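Local atomic coordinates of poly(ADP-ribose) glycohydrolase (Thermomonospora curvata, PDB entry 3SIG), a protein that hydrolyses the ribose-ribose glycosidic bonds of poly(ADP-ribose), using a macrodomain-like fold that binds the product ADP-ribose. Residues 196-201 / 235-239. Numbering follows the deposited sequence.
Sequences LRGRAA and TFAGL
Two alpha-helical segments, 196-201 and 235-239, pack with axes 9.5 Å apart at a signed crossing angle of -58°, burying 311 Å² without direct hydrogen bonds. Thr235 enters first, its CA 5.5 Å from that of Arg197. With chi1 m, its CG2 lies 3.6 Å from both Leu196 O and Arg197 CA, while OG1 hydrogen-bonds back to Gln231 O. A water receives a weak hydrogen bond from Arg197 NE (3.2 Å) and donates to Thr235 O (2.8 Å), bridging the helices beside exposed Arg197. Phe236 CA is 7.1 Å from Ala200 CA; its CB points away, yet the ring (chi1 m) reaches Ala200 CB obliquely, CE1 at 3.9 Å. Leu239 (mt), CA 6.9 Å from Ala201 CA, sets CD1 3.6 Å from Ala201 N and 3.7 Å from Ala200 CB, and CD2 3.9 Å from Ala201 CB, over one face of the Arg197 guanidinium. Helices 189-209 and 229-240, successive beta-alpha-beta connections of the macrodomain-like fold, precede and follow strand 214-217, itself between parallel strands 90-94 and 252-256.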
# COMPACT_ATOMS: atom_id res chain seq x y z
N LEU A 196 -3.25 5.93 14.65
CA LEU A 196 -2.21 5.31 13.83
C LEU A 196 -1.84 3.94 14.37
O LEU A 196 -1.71 2.99 13.60
CB LEU A 196 -0.95 6.17 13.82
CG LEU A 196 -1.02 7.40 12.91
CD1 LEU A 196 0.14 8.32 13.27
CD2 LEU A 196 -0.96 7.05 11.45
N ARG A 197 -1.69 3.80 15.67
CA ARG A 197 -1.32 2.54 16.26
C ARG A 197 -2.40 1.48 16.06
O ARG A 197 -2.09 0.34 15.68
CB ARG A 197 -1.01 2.71 17.73
CG ARG A 197 -0.53 1.40 18.32
CD ARG A 197 -0.02 1.56 19.74
NE ARG A 197 0.60 0.33 20.22
CZ ARG A 197 -0.08 -0.66 20.80
NH1 ARG A 197 -1.39 -0.56 20.98
NH2 ARG A 197 0.56 -1.75 21.21
N GLY A 198 -3.65 1.84 16.32
CA GLY A 198 -4.73 0.89 16.14
C GLY A 198 -4.85 0.39 14.72
O GLY A 198 -5.08 -0.80 14.44
N ARG A 199 -4.72 1.31 13.78
CA ARG A 199 -4.87 1.01 12.37
C ARG A 199 -3.70 0.21 11.84
O ARG A 199 -3.89 -0.77 11.14
CB ARG A 199 -5.11 2.31 11.59
CG ARG A 199 -5.63 2.13 10.18
CD ARG A 199 -6.16 3.43 9.60
NE ARG A 199 -7.28 3.93 10.40
CZ ARG A 199 -7.79 5.13 10.28
NH1 ARG A 199 -8.77 5.50 11.10
NH2 ARG A 199 -7.31 6.00 9.43
N ALA A 200 -2.49 0.64 12.15
CA ALA A 200 -1.32 -0.13 11.76
C ALA A 200 -1.32 -1.53 12.36
O ALA A 200 -0.94 -2.50 11.68
CB ALA A 200 -0.04 0.60 12.16
N ALA A 201 -1.80 -1.68 13.57
CA ALA A 201 -1.87 -3.00 14.15
C ALA A 201 -2.80 -3.89 13.32
O ALA A 201 -2.55 -5.09 13.13
CB ALA A 201 -2.35 -2.95 15.56
N THR A 235 5.25 4.44 15.48
CA THR A 235 4.05 3.60 15.52
C THR A 235 4.43 2.18 15.11
O THR A 235 4.11 1.20 15.81
CB THR A 235 2.97 4.14 14.60
OG1 THR A 235 2.56 5.43 15.08
CG2 THR A 235 1.76 3.25 14.52
N PHE A 236 5.10 2.05 13.97
CA PHE A 236 5.54 0.72 13.51
C PHE A 236 6.55 0.11 14.47
O PHE A 236 6.51 -1.10 14.73
CB PHE A 236 6.06 0.73 12.08
CG PHE A 236 5.00 0.94 11.06
CD1 PHE A 236 4.02 -0.02 10.86
CD2 PHE A 236 5.03 2.05 10.23
CE1 PHE A 236 3.03 0.16 9.87
CE2 PHE A 236 4.06 2.21 9.23
CZ PHE A 236 3.06 1.26 9.06
N ALA A 237 7.44 0.92 15.03
CA ALA A 237 8.41 0.41 15.99
C ALA A 237 7.77 -0.18 17.23
O ALA A 237 8.21 -1.23 17.72
CB ALA A 237 9.39 1.51 16.41
N GLY A 238 6.77 0.48 17.77
CA GLY A 238 6.09 -0.05 18.94
C GLY A 238 5.41 -1.38 18.68
O GLY A 238 5.26 -2.19 19.60
N LEU A 239 5.01 -1.63 17.45
CA LEU A 239 4.37 -2.88 17.08
C LEU A 239 5.38 -3.99 16.80
O LEU A 239 5.11 -5.17 17.10
CB LEU A 239 3.49 -2.68 15.84
CG LEU A 239 2.26 -1.80 16.11
CD1 LEU A 239 1.61 -1.36 14.77
CD2 LEU A 239 1.25 -2.44 17.02
O HOH W 1 3.05 1.44 18.40